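Local coordinates for Glyoxalase/bleomycin resisance protein/dioxygenase (Streptomyces sp. CB03234, PDB 5UJP) that binds calcium and riboflavin and is possibly a dioxygenase of the glyoxalase/bleomycin resistance superfamily, at residues F5-S10 with M59-L64; Q12-K16 with G36-Q40; F18-G24 with R80-V86; S63-L69 with G107-N113; V74-C78 with G97-M101. One frame throughout, in Å; residues are numbered along the deposited sequence. Where two conformers were deposited one is given.

The chain folds as two βαβββ modules, and the contacts follow that repeat. From the N terminus, contact 1 sets the first strand, 3-8, against the linker that precedes the second module. Nested inside its loop, contact 2 lays the start of helix 12-23 over strand 37-42 of the first sheet. Contact 3 crosses all the others: it joins the end of that helix to the end of helix 74-83 and so brings the modules together. Contact 4, in series with contact 1 and sharing Ser63 and Leu64 with it, pairs the first and last strands of the second module. Nested within contact 4, contact 5 packs helix 74-83 on strand 97-103 of the same sheet.

Contact 1: F5-S10 with M59-L64; sequences FSVPVS and MPPGSL
Extended strand 5-8 of the first βαβββ module packs on the linker to the second, beside the subunit interface. Pro8 is the main bump, its ring dropping into a hollow of the 59-64 loop: Pro8 CB lies 3.2 Å from Met59 O, Pro8 CG 3.5 Å from Pro60 O and Pro8 CD 4.1 Å from Leu64 CB. A type II turn spans Pro60 to Ser63; Pro61 suits its second position, and Gly62, at phi 79°, accepts the third. Val9 and Pro61 are closest, CA to CA 4.5 Å, and Gly62 N donates to Pro8 O at 3.1 Å, which also accepts Asn108 ND2. Leu64 (t, p) fills the next gap, its CD1 3.4 Å from Phe5 CE1 and CD2 3.9 Å from Val7 CG2. Selenomethionine Met59 curls (m, t, m) until CE is 3.8 Å from Ser6 O. Strand 3-8 hydrogen-bonds to strand 48-53, Val7 touches Tyr19 of helix 12-23, and Phe5 meets Phe5 of the second subunit edge-to-face.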
# COMPACT_ATOMS: atom_id res chain seq x y z
N PHE A 5 1.46 0.99 -4.49
CA PHE A 5 0.50 -0.01 -4.05
C PHE A 5 -0.45 -0.35 -5.19
O PHE A 5 -0.85 0.53 -5.96
CB PHE A 5 -0.33 0.51 -2.85
CG PHE A 5 -1.08 -0.57 -2.12
CD1 PHE A 5 -2.27 -1.07 -2.63
CD2 PHE A 5 -0.60 -1.09 -0.93
CE1 PHE A 5 -2.96 -2.07 -1.96
CE2 PHE A 5 -1.28 -2.07 -0.26
CZ PHE A 5 -2.46 -2.56 -0.77
N SER A 6 -0.85 -1.63 -5.26
CA SER A 6 -1.75 -2.11 -6.31
C SER A 6 -3.17 -2.20 -5.79
O SER A 6 -3.44 -2.93 -4.84
CB SER A 6 -1.29 -3.47 -6.85
OG SER A 6 -0.02 -3.37 -7.45
N VAL A 7 -4.07 -1.45 -6.41
CA VAL A 7 -5.47 -1.38 -6.00
C VAL A 7 -6.25 -2.33 -6.90
O VAL A 7 -6.21 -2.16 -8.13
CB VAL A 7 -5.99 0.06 -6.13
CG1 VAL A 7 -7.47 0.10 -5.73
CG2 VAL A 7 -5.14 0.99 -5.25
N PRO A 8 -6.98 -3.30 -6.35
CA PRO A 8 -7.69 -4.27 -7.21
C PRO A 8 -9.02 -3.69 -7.70
O PRO A 8 -9.93 -3.40 -6.90
CB PRO A 8 -7.92 -5.46 -6.26
CG PRO A 8 -8.04 -4.82 -4.93
CD PRO A 8 -7.10 -3.65 -4.92
N VAL A 9 -9.15 -3.58 -9.03
CA VAL A 9 -10.35 -3.03 -9.64
C VAL A 9 -10.95 -4.04 -10.62
O VAL A 9 -10.29 -4.97 -11.07
CB VAL A 9 -10.08 -1.67 -10.34
CG1 VAL A 9 -9.47 -0.64 -9.33
CG2 VAL A 9 -9.22 -1.89 -11.57
N SER A 10 -12.25 -3.85 -10.91
CA SER A 10 -12.93 -4.76 -11.83
C SER A 10 -12.92 -4.26 -13.26
O SER A 10 -12.99 -5.06 -14.20
CB SER A 10 -14.38 -4.98 -11.42
OG SER A 10 -15.15 -3.80 -11.50
N MSE A 59 -6.71 -10.73 -4.39
CA MSE A 59 -7.27 -9.45 -3.99
C MSE A 59 -8.50 -9.19 -4.87
O MSE A 59 -8.38 -8.65 -5.97
CB MSE A 59 -6.23 -8.33 -4.16
CG MSE A 59 -4.94 -8.63 -3.43
SE MSE A 59 -3.74 -7.10 -3.49
CE MSE A 59 -3.70 -6.69 -5.37
N PRO A 60 -9.69 -9.58 -4.41
CA PRO A 60 -10.88 -9.36 -5.21
C PRO A 60 -11.12 -7.88 -5.43
O PRO A 60 -10.71 -7.06 -4.60
CB PRO A 60 -12.01 -9.98 -4.37
CG PRO A 60 -11.32 -11.03 -3.52
CD PRO A 60 -9.97 -10.35 -3.19
N PRO A 61 -11.78 -7.50 -6.53
CA PRO A 61 -12.09 -6.09 -6.77
C PRO A 61 -12.80 -5.47 -5.58
O PRO A 61 -13.73 -6.06 -5.01
CB PRO A 61 -13.02 -6.12 -7.99
CG PRO A 61 -12.83 -7.42 -8.61
CD PRO A 61 -12.30 -8.38 -7.60
N GLY A 62 -12.34 -4.28 -5.18
CA GLY A 62 -12.94 -3.53 -4.08
C GLY A 62 -12.56 -3.99 -2.70
O GLY A 62 -13.15 -3.50 -1.73
N SER A 63 -11.56 -4.86 -2.57
CA SER A 63 -11.21 -5.48 -1.30
C SER A 63 -10.21 -4.68 -0.48
O SER A 63 -9.97 -5.03 0.68
CB SER A 63 -10.67 -6.90 -1.52
OG SER A 63 -9.48 -6.86 -2.29
N LEU A 64 -9.67 -3.58 -1.01
CA LEU A 64 -8.63 -2.87 -0.33
C LEU A 64 -9.15 -2.14 0.90
O LEU A 64 -10.15 -1.41 0.83
CB LEU A 64 -7.93 -1.91 -1.28
CG LEU A 64 -6.88 -1.02 -0.64
CD1 LEU A 64 -5.76 -1.86 -0.09
CD2 LEU A 64 -6.32 -0.02 -1.66

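Contact 2: Q12-K16 with G36-Q40; sequences QEKAK and GRWLQ
A salt bridge spans the outer edge of this contact: both Arg37 NH1 and Arg37 NH2 donate to Glu13 OE1 at 2.9 Å. Arg37 reaches it fully extended, every chi near 180°, while Glu13 (t, p), whose CA-to-CB bond points away from the strand, folds its carboxylate back. Arg37 NH2 also bridges to Asp30, which binds Lys16 NZ too; that shared acid makes tolerable the 4.2 Å between Lys16 NZ and Arg37 NH2. Next inward, Gln12 (m, t) uses both halves of its amide on one backbone stretch. Gln12 NE2 donates to Arg37 O at 2.9 Å, and a water gives a hydrogen bond to Gln12 OE1 (2.7 Å) while accepting one from Arg37 N (2.9 Å). Gln12 NE2 serves Leu52 O as well. Beneath lies the apolar layer: Leu39 (t, p) puts its CD2 3.4 Å from Gln12 O and 3.8 Å from Lys16 CB, wedged between residues one helical turn apart. Helix 12-16 and strand 37-40 run nearly parallel, axes 14° apart and 10.1 Å at closest approach, with Lys16 and Leu39 in register, CA to CA 7.6 Å. Trp38 points away from the helix. This is helix-on-sheet packing within the first βαβββ module: Leu39 continues onto Leu52 of strand 48-53 and Leu27 of strand 26-30, and Ala15 also rests on Leu52.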
# COMPACT_ATOMS: atom_id res chain seq x y z
N GLN A 12 -10.85 -1.34 -15.48
CA GLN A 12 -9.78 -0.36 -15.40
C GLN A 12 -10.18 0.99 -15.99
O GLN A 12 -9.67 2.02 -15.54
CB GLN A 12 -8.53 -0.88 -16.10
CG GLN A 12 -7.87 -2.02 -15.31
CD GLN A 12 -6.61 -2.53 -16.00
OE1 GLN A 12 -6.68 -3.03 -17.11
NE2 GLN A 12 -5.46 -2.40 -15.33
N GLU A 13 -11.00 1.00 -17.03
CA GLU A 13 -11.39 2.28 -17.61
C GLU A 13 -12.25 3.08 -16.65
O GLU A 13 -12.05 4.30 -16.48
CB GLU A 13 -12.13 2.05 -18.93
CG GLU A 13 -12.29 3.36 -19.69
CD GLU A 13 -10.96 3.94 -20.14
OE1 GLU A 13 -10.01 3.16 -20.32
OE2 GLU A 13 -10.86 5.17 -20.34
N LYS A 14 -13.21 2.43 -15.99
CA LYS A 14 -14.00 3.12 -14.97
C LYS A 14 -13.13 3.55 -13.80
O LYS A 14 -13.38 4.60 -13.21
CB LYS A 14 -15.15 2.21 -14.47
CG LYS A 14 -16.19 1.87 -15.58
CD LYS A 14 -17.32 1.00 -15.09
CE LYS A 14 -18.36 0.71 -16.18
NZ LYS A 14 -19.37 -0.26 -15.72
N ALA A 15 -12.12 2.76 -13.45
CA ALA A 15 -11.22 3.16 -12.37
C ALA A 15 -10.40 4.38 -12.78
O ALA A 15 -10.16 5.27 -11.96
CB ALA A 15 -10.32 1.99 -11.99
N LYS A 16 -9.95 4.43 -14.03
CA LYS A 16 -9.25 5.63 -14.48
C LYS A 16 -10.12 6.88 -14.37
O LYS A 16 -9.67 7.93 -13.89
CB LYS A 16 -8.78 5.45 -15.91
CG LYS A 16 -8.01 6.62 -16.47
CD LYS A 16 -7.51 6.31 -17.88
CE LYS A 16 -6.63 7.41 -18.46
NZ LYS A 16 -6.28 7.17 -19.92
N GLY A 36 -0.76 -6.94 -17.76
CA GLY A 36 -1.99 -6.29 -18.16
C GLY A 36 -1.73 -4.82 -18.40
O GLY A 36 -0.58 -4.39 -18.47
N ARG A 37 -2.81 -4.08 -18.50
CA ARG A 37 -2.73 -2.63 -18.66
C ARG A 37 -2.14 -2.00 -17.40
O ARG A 37 -2.70 -2.16 -16.31
CB ARG A 37 -4.13 -2.11 -18.94
CG ARG A 37 -4.22 -0.61 -19.09
CD ARG A 37 -5.70 -0.22 -19.34
NE ARG A 37 -5.88 1.22 -19.47
CZ ARG A 37 -7.07 1.77 -19.66
NH1 ARG A 37 -8.16 1.01 -19.73
NH2 ARG A 37 -7.18 3.08 -19.77
N TRP A 38 -1.00 -1.32 -17.54
CA TRP A 38 -0.34 -0.66 -16.42
C TRP A 38 -0.89 0.76 -16.32
O TRP A 38 -0.58 1.61 -17.16
CB TRP A 38 1.19 -0.67 -16.59
CG TRP A 38 1.91 -0.02 -15.42
CD1 TRP A 38 2.22 1.32 -15.25
CD2 TRP A 38 2.35 -0.68 -14.21
NE1 TRP A 38 2.87 1.50 -14.05
CE2 TRP A 38 2.94 0.31 -13.38
CE3 TRP A 38 2.30 -2.00 -13.76
CZ2 TRP A 38 3.48 0.00 -12.14
CZ3 TRP A 38 2.87 -2.31 -12.53
CH2 TRP A 38 3.44 -1.30 -11.73
N LEU A 39 -1.71 1.00 -15.30
CA LEU A 39 -2.46 2.24 -15.13
C LEU A 39 -2.08 2.77 -13.75
O LEU A 39 -2.48 2.19 -12.73
CB LEU A 39 -3.95 1.93 -15.22
CG LEU A 39 -4.91 3.10 -15.00
CD1 LEU A 39 -4.63 4.30 -15.95
CD2 LEU A 39 -6.38 2.61 -15.11
N GLN A 40 -1.28 3.84 -13.73
CA GLN A 40 -0.64 4.30 -12.51
C GLN A 40 -0.99 5.76 -12.25
O GLN A 40 -0.87 6.59 -13.15
CB GLN A 40 0.88 4.12 -12.63
CG GLN A 40 1.65 4.48 -11.36
CD GLN A 40 3.13 4.23 -11.51
OE1 GLN A 40 3.59 3.78 -12.56
NE2 GLN A 40 3.88 4.56 -10.51
O HOH W 1 -5.18 -5.29 -17.45

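Contact 3: F18-G24 with R80-V86; sequences FYVETVG and RLQERGV
The C-terminal ends of the two module helices, 12-23 and 74-83, meet here, a junction of the two βαβββ halves. Helix 12-23 closes with a wide pi-type turn, Val23 N to Phe18 O 2.8 Å, and leaves through Gly24 at phi 95°; a CB there would lie tight against Arg80 NH1. Helix 74-83 ends in a Schellman motif, Val86 N to Leu81 O 3.0 Å and Gly85 N to Gln82 O 3.1 Å, with Gly85 at phi 82° as C-prime. The nearest backbones are Val23 with Leu81 (CA to CA 6.7 Å) and Thr22 with Arg84 (6.8 Å). On the inner side Phe18 (t) brings CE1 to 3.8 Å from Val86 CG2, Thr22 CG2 lies 3.7 Å from Val86 CG2, and Val23 CG2 meets Leu81 CD2 at 4.0 Å; Phe102 touches Phe18, Val23, Leu81 and Val86. Outside, Arg84 NH1 makes a weak hydrogen bond to Thr22 O at 3.3 Å and lies 2.9 Å from Glu21 O; a water joins Glu21 O (2.7 Å) to Arg80 NH2 (2.8 Å). Arg80 NH2 and Arg84 NH2, not bonded to each other, lie 2.9 Å apart, and the partly negative carbonyls of the helix end can offset the repulsion.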
# COMPACT_ATOMS: atom_id res chain seq x y z
N PHE A 18 -12.53 7.41 -12.33
CA PHE A 18 -12.70 7.75 -10.92
C PHE A 18 -11.44 8.39 -10.34
O PHE A 18 -11.50 9.48 -9.76
CB PHE A 18 -13.10 6.52 -10.11
CG PHE A 18 -13.32 6.83 -8.65
CD1 PHE A 18 -14.51 7.42 -8.24
CD2 PHE A 18 -12.35 6.54 -7.69
CE1 PHE A 18 -14.70 7.72 -6.89
CE2 PHE A 18 -12.55 6.83 -6.36
CZ PHE A 18 -13.74 7.41 -5.96
N TYR A 19 -10.29 7.71 -10.46
CA TYR A 19 -9.10 8.20 -9.75
C TYR A 19 -8.53 9.45 -10.39
O TYR A 19 -8.08 10.35 -9.69
CB TYR A 19 -8.01 7.12 -9.64
CG TYR A 19 -8.36 6.08 -8.60
CD1 TYR A 19 -7.98 6.25 -7.25
CD2 TYR A 19 -9.07 4.94 -8.95
CE1 TYR A 19 -8.31 5.34 -6.31
CE2 TYR A 19 -9.41 3.98 -7.98
CZ TYR A 19 -9.02 4.19 -6.66
OH TYR A 19 -9.36 3.25 -5.67
N VAL A 20 -8.50 9.50 -11.71
CA VAL A 20 -7.89 10.64 -12.38
C VAL A 20 -8.87 11.80 -12.46
O VAL A 20 -8.56 12.94 -12.06
CB VAL A 20 -7.36 10.24 -13.77
CG1 VAL A 20 -6.73 11.46 -14.47
CG2 VAL A 20 -6.36 9.08 -13.66
N GLU A 21 -10.06 11.56 -13.02
CA GLU A 21 -10.95 12.68 -13.29
C GLU A 21 -11.75 13.09 -12.06
O GLU A 21 -11.83 14.28 -11.73
CB GLU A 21 -11.85 12.35 -14.48
CG GLU A 21 -11.13 11.92 -15.75
CD GLU A 21 -10.38 13.05 -16.41
OE1 GLU A 21 -11.00 14.12 -16.61
OE2 GLU A 21 -9.20 12.87 -16.76
N THR A 22 -12.37 12.14 -11.36
CA THR A 22 -13.23 12.45 -10.23
C THR A 22 -12.42 12.84 -9.00
O THR A 22 -12.60 13.94 -8.47
CB THR A 22 -14.16 11.28 -9.94
OG1 THR A 22 -15.01 11.06 -11.07
CG2 THR A 22 -14.99 11.56 -8.68
N VAL A 23 -11.47 11.98 -8.59
CA VAL A 23 -10.72 12.27 -7.37
C VAL A 23 -9.64 13.31 -7.63
O VAL A 23 -9.32 14.14 -6.77
CB VAL A 23 -10.14 10.94 -6.82
CG1 VAL A 23 -9.19 11.22 -5.65
CG2 VAL A 23 -11.24 10.01 -6.36
N GLY A 24 -9.04 13.29 -8.81
CA GLY A 24 -8.03 14.27 -9.15
C GLY A 24 -6.60 13.86 -8.90
O GLY A 24 -5.73 14.73 -8.85
N ARG A 80 -14.82 18.49 -1.84
CA ARG A 80 -14.75 18.31 -3.28
C ARG A 80 -15.28 16.94 -3.66
O ARG A 80 -16.00 16.79 -4.65
CB ARG A 80 -13.31 18.48 -3.75
CG ARG A 80 -13.14 18.49 -5.27
CD ARG A 80 -11.66 18.65 -5.63
NE ARG A 80 -11.43 18.95 -7.04
CZ ARG A 80 -11.12 18.04 -7.97
NH1 ARG A 80 -11.02 16.77 -7.64
NH2 ARG A 80 -10.92 18.41 -9.23
N LEU A 81 -14.89 15.91 -2.90
CA LEU A 81 -15.37 14.56 -3.19
C LEU A 81 -16.89 14.46 -3.07
O LEU A 81 -17.56 13.96 -4.00
CB LEU A 81 -14.67 13.56 -2.26
CG LEU A 81 -13.20 13.32 -2.60
CD1 LEU A 81 -12.49 12.64 -1.44
CD2 LEU A 81 -13.10 12.45 -3.87
N GLN A 82 -17.46 14.94 -1.96
CA GLN A 82 -18.92 14.90 -1.80
C GLN A 82 -19.63 15.68 -2.89
O GLN A 82 -20.68 15.25 -3.39
CB GLN A 82 -19.32 15.39 -0.41
CG GLN A 82 -18.77 14.48 0.68
CD GLN A 82 -19.53 14.47 1.99
OE1 GLN A 82 -19.80 13.40 2.56
NE2 GLN A 82 -19.85 15.64 2.50
N GLU A 83 -19.08 16.83 -3.29
CA GLU A 83 -19.67 17.58 -4.38
C GLU A 83 -19.73 16.74 -5.64
O GLU A 83 -20.65 16.88 -6.46
CB GLU A 83 -18.81 18.81 -4.65
CG GLU A 83 -19.42 20.10 -4.23
CD GLU A 83 -18.95 21.22 -5.10
OE1 GLU A 83 -17.72 21.39 -5.23
OE2 GLU A 83 -19.80 21.90 -5.70
N ARG A 84 -18.75 15.86 -5.82
CA ARG A 84 -18.67 15.08 -7.05
C ARG A 84 -19.36 13.73 -6.95
O ARG A 84 -19.11 12.85 -7.78
CB ARG A 84 -17.21 14.94 -7.49
CG ARG A 84 -16.63 16.24 -7.97
CD ARG A 84 -15.14 16.14 -8.17
NE ARG A 84 -14.62 17.35 -8.77
CZ ARG A 84 -13.94 17.40 -9.92
NH1 ARG A 84 -13.65 16.28 -10.57
NH2 ARG A 84 -13.54 18.57 -10.40
N GLY A 85 -20.18 13.55 -5.92
CA GLY A 85 -20.94 12.32 -5.78
C GLY A 85 -20.20 11.16 -5.16
O GLY A 85 -20.56 10.00 -5.40
N VAL A 86 -19.16 11.42 -4.38
CA VAL A 86 -18.40 10.34 -3.77
C VAL A 86 -18.81 10.19 -2.32
O VAL A 86 -18.96 11.18 -1.60
CB VAL A 86 -16.89 10.63 -3.89
CG1 VAL A 86 -16.07 9.54 -3.18
CG2 VAL A 86 -16.51 10.75 -5.36
O HOH W 2 -10.25 16.16 -10.67

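Contact 4: S63-L69 with G107-N113; sequences SLRGLLL and GNVIGLN
In this βαβββ module the first strand, 67-70, and the last, 109-113, run parallel side by side, the axes of 67-69 and 109-113 4.4 Å apart at closest and 40° askew. Leu68 pairs with Gly111 and Leu69 with Leu112. Gly111 N donates to Leu67 O (2.8 Å), Leu69 N to Gly111 O (2.9 Å) and Asn113 N to Leu69 O (3.0 Å). Earlier, Val109 N reaches Leu64 O at 3.0 Å; Gly66, at phi 74°, takes the kink, and a water donates to Leu67 O (2.9 Å) and Val109 O (2.7 Å). Asn108 OD1 accepts Leu64 N at 2.9 Å, while ND2 binds Asp104 and Pro8 O. Arg65 NH1 donates to Leu64 O (2.9 Å) and to Gly62 O. Leu69 CD1 (m, t) lies 4.3 Å from Ile110 CG2, and Arg65 CD 3.7 Å from Val109 CG2. Leu68 and Leu69 also pair, antiparallel, with a strand of the second subunit. Glycine fits at 111 because a CB would clash with Leu68 CD2 and Leu67 O.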
# COMPACT_ATOMS: atom_id res chain seq x y z
N SER A 63 -11.56 -4.86 -2.57
CA SER A 63 -11.21 -5.48 -1.30
C SER A 63 -10.21 -4.68 -0.48
O SER A 63 -9.97 -5.03 0.68
CB SER A 63 -10.67 -6.90 -1.52
OG SER A 63 -9.48 -6.86 -2.29
N LEU A 64 -9.67 -3.58 -1.01
CA LEU A 64 -8.63 -2.87 -0.33
C LEU A 64 -9.15 -2.14 0.90
O LEU A 64 -10.15 -1.41 0.83
CB LEU A 64 -7.93 -1.91 -1.28
CG LEU A 64 -6.88 -1.02 -0.64
CD1 LEU A 64 -5.76 -1.86 -0.09
CD2 LEU A 64 -6.32 -0.02 -1.66
N ARG A 65 -8.44 -2.27 2.03
CA ARG A 65 -8.76 -1.54 3.24
C ARG A 65 -7.46 -1.11 3.89
O ARG A 65 -6.40 -1.67 3.63
CB ARG A 65 -9.50 -2.43 4.26
CG ARG A 65 -10.81 -3.07 3.73
CD ARG A 65 -11.96 -2.09 3.65
NE ARG A 65 -13.21 -2.76 3.24
CZ ARG A 65 -13.56 -3.02 1.97
NH1 ARG A 65 -12.73 -2.75 0.96
NH2 ARG A 65 -14.70 -3.67 1.74
N GLY A 66 -7.57 -0.19 4.87
CA GLY A 66 -6.44 0.09 5.73
C GLY A 66 -5.32 0.88 5.08
O GLY A 66 -4.17 0.81 5.55
N LEU A 67 -5.60 1.62 4.01
CA LEU A 67 -4.62 2.46 3.33
C LEU A 67 -4.86 3.94 3.69
O LEU A 67 -6.00 4.42 3.59
CB LEU A 67 -4.75 2.25 1.81
CG LEU A 67 -3.73 2.91 0.89
CD1 LEU A 67 -3.32 1.93 -0.19
CD2 LEU A 67 -4.39 4.07 0.30
N LEU A 68 -3.80 4.66 4.09
CA LEU A 68 -3.87 6.09 4.36
C LEU A 68 -2.81 6.83 3.54
O LEU A 68 -1.64 6.45 3.53
CB LEU A 68 -3.62 6.40 5.85
CG LEU A 68 -4.62 6.05 6.91
CD1 LEU A 68 -3.97 6.38 8.23
CD2 LEU A 68 -5.90 6.86 6.70
N LEU A 69 -3.23 7.90 2.87
CA LEU A 69 -2.33 8.79 2.15
C LEU A 69 -2.36 10.17 2.78
O LEU A 69 -3.39 10.66 3.19
CB LEU A 69 -2.76 8.93 0.67
CG LEU A 69 -2.89 7.62 -0.10
CD1 LEU A 69 -3.46 7.90 -1.49
CD2 LEU A 69 -1.51 6.98 -0.21
N GLY A 107 -15.58 -0.46 -4.27
CA GLY A 107 -15.61 -0.61 -2.84
C GLY A 107 -14.26 -0.55 -2.15
O GLY A 107 -14.21 -0.65 -0.92
N ASN A 108 -13.17 -0.36 -2.90
CA ASN A 108 -11.88 -0.14 -2.24
C ASN A 108 -11.96 1.12 -1.40
O ASN A 108 -12.51 2.13 -1.85
CB ASN A 108 -10.78 0.05 -3.29
CG ASN A 108 -10.54 -1.17 -4.11
OD1 ASN A 108 -10.21 -2.23 -3.54
ND2 ASN A 108 -10.65 -1.05 -5.43
N VAL A 109 -11.43 1.08 -0.19
CA VAL A 109 -11.49 2.23 0.71
C VAL A 109 -10.13 2.92 0.69
O VAL A 109 -9.09 2.29 0.98
CB VAL A 109 -11.82 1.81 2.15
CG1 VAL A 109 -11.88 3.04 3.08
CG2 VAL A 109 -13.16 1.08 2.20
N ILE A 110 -10.15 4.20 0.37
CA ILE A 110 -8.95 5.05 0.33
C ILE A 110 -9.05 5.98 1.53
O ILE A 110 -10.08 6.65 1.70
CB ILE A 110 -8.86 5.86 -0.97
CG1 ILE A 110 -9.03 4.93 -2.20
CG2 ILE A 110 -7.60 6.74 -0.96
CD1 ILE A 110 -7.91 3.90 -2.35
N GLY A 111 -8.03 6.01 2.38
CA GLY A 111 -7.99 6.92 3.51
C GLY A 111 -7.09 8.11 3.23
O GLY A 111 -6.08 8.00 2.54
N LEU A 112 -7.48 9.27 3.77
CA LEU A 112 -6.69 10.50 3.68
C LEU A 112 -6.45 10.96 5.10
O LEU A 112 -7.38 10.96 5.92
CB LEU A 112 -7.47 11.61 2.95
CG LEU A 112 -7.83 11.30 1.50
CD1 LEU A 112 -8.73 12.43 0.94
CD2 LEU A 112 -6.60 11.13 0.67
N ASN A 113 -5.23 11.37 5.40
CA ASN A 113 -4.88 11.81 6.74
C ASN A 113 -4.04 13.06 6.64
O ASN A 113 -3.07 13.11 5.89
CB ASN A 113 -4.15 10.72 7.53
CG ASN A 113 -3.89 11.12 8.98
OD1 ASN A 113 -4.80 11.48 9.70
ND2 ASN A 113 -2.64 11.01 9.41
O HOH W 3 -8.29 2.72 3.54

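Contact 5: V74-C78 with G97-M101; sequences VDADC and GRQAM
Arg98 lies nearly straight, chi1 to chi3 all t, and at chi4 82° turns the edge of its guanidinium toward Asp75 (chi1 m). The result is a two-pronged salt bridge, with Arg98 NE donating to Asp75 OD1 at 2.7 Å and Arg98 NH2 to Asp75 OD2 at 2.9 Å, both nearly linear. Val74 adopts p, uncommon for valine in a helix, and splays its methyls over the strand: CG1 lies 3.6 Å from Arg98 CG, CG2 3.8 Å from Ala100 CB. One turn on, Cys78 (m) brings SG to 3.3 Å from Ala100 CB, a tight contact that leaves space for only a small residue. Helix 74-78 thus rides on strand 97-101 in the second βαβββ module, axes 8.8 Å apart at closest approach and at 16°; Val74 and Gln99 are closest, CA to CA 6.6 Å. Gln99 (p) and the selenomethionine Met101 point away from the helix; Gln99 contacts riboflavin in another crystal of this protein, though none is bound here. Arg98 NH1 hydrogen-bonds to Asn93.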
# COMPACT_ATOMS: atom_id res chain seq x y z
N VAL A 74 -7.57 17.88 4.56
CA VAL A 74 -8.57 16.81 4.41
C VAL A 74 -9.99 17.37 4.28
O VAL A 74 -10.82 16.78 3.59
CB VAL A 74 -8.44 15.76 5.54
CG1 VAL A 74 -8.80 16.37 6.92
CG2 VAL A 74 -9.26 14.55 5.23
N ASP A 75 -10.29 18.48 4.94
CA ASP A 75 -11.63 19.06 4.81
C ASP A 75 -11.91 19.51 3.38
O ASP A 75 -13.03 19.33 2.86
CB ASP A 75 -11.82 20.20 5.82
CG ASP A 75 -11.82 19.68 7.25
OD1 ASP A 75 -10.75 19.41 7.80
OD2 ASP A 75 -12.91 19.50 7.82
N ALA A 76 -10.91 20.13 2.73
CA ALA A 76 -11.08 20.52 1.33
C ALA A 76 -11.29 19.31 0.45
O ALA A 76 -12.14 19.32 -0.44
CB ALA A 76 -9.86 21.28 0.84
N ASP A 77 -10.49 18.27 0.67
CA ASP A 77 -10.64 17.06 -0.12
C ASP A 77 -12.04 16.48 0.04
O ASP A 77 -12.66 16.06 -0.96
CB ASP A 77 -9.63 16.01 0.33
CG ASP A 77 -8.19 16.40 0.01
OD1 ASP A 77 -7.96 17.28 -0.85
OD2 ASP A 77 -7.30 15.81 0.64
N CYS A 78 -12.57 16.45 1.28
CA CYS A 78 -13.88 15.85 1.49
C CYS A 78 -14.98 16.67 0.83
O CYS A 78 -15.94 16.11 0.30
CB CYS A 78 -14.15 15.71 2.99
SG CYS A 78 -13.22 14.41 3.78
N GLY A 97 -3.66 12.92 13.63
CA GLY A 97 -4.07 13.65 12.46
C GLY A 97 -5.56 13.56 12.24
O GLY A 97 -6.28 12.86 12.95
N ARG A 98 -6.01 14.28 11.24
CA ARG A 98 -7.42 14.43 10.94
C ARG A 98 -7.68 13.66 9.66
O ARG A 98 -7.02 13.90 8.65
CB ARG A 98 -7.70 15.91 10.75
CG ARG A 98 -9.17 16.25 10.49
CD ARG A 98 -9.42 17.78 10.69
NE ARG A 98 -10.76 18.17 10.25
CZ ARG A 98 -11.85 18.03 10.99
NH1 ARG A 98 -11.75 17.51 12.22
NH2 ARG A 98 -13.04 18.39 10.50
N GLN A 99 -8.60 12.71 9.70
CA GLN A 99 -8.65 11.72 8.63
C GLN A 99 -10.05 11.53 8.08
O GLN A 99 -11.05 11.83 8.72
CB GLN A 99 -8.06 10.36 9.03
CG GLN A 99 -8.85 9.59 9.98
CD GLN A 99 -8.18 8.23 10.29
OE1 GLN A 99 -8.78 7.17 10.12
NE2 GLN A 99 -6.93 8.27 10.68
N ALA A 100 -10.11 10.99 6.86
CA ALA A 100 -11.38 10.66 6.26
C ALA A 100 -11.19 9.49 5.33
O ALA A 100 -10.07 9.19 4.90
CB ALA A 100 -11.91 11.83 5.43
N MSE A 101 -12.30 8.79 5.02
CA MSE A 101 -12.25 7.63 4.13
C MSE A 101 -13.25 7.84 3.02
O MSE A 101 -14.31 8.42 3.24
CB MSE A 101 -12.62 6.37 4.92
CG MSE A 101 -12.16 6.39 6.36
SE MSE A 101 -10.21 6.43 6.54
CE MSE A 101 -9.82 4.68 5.80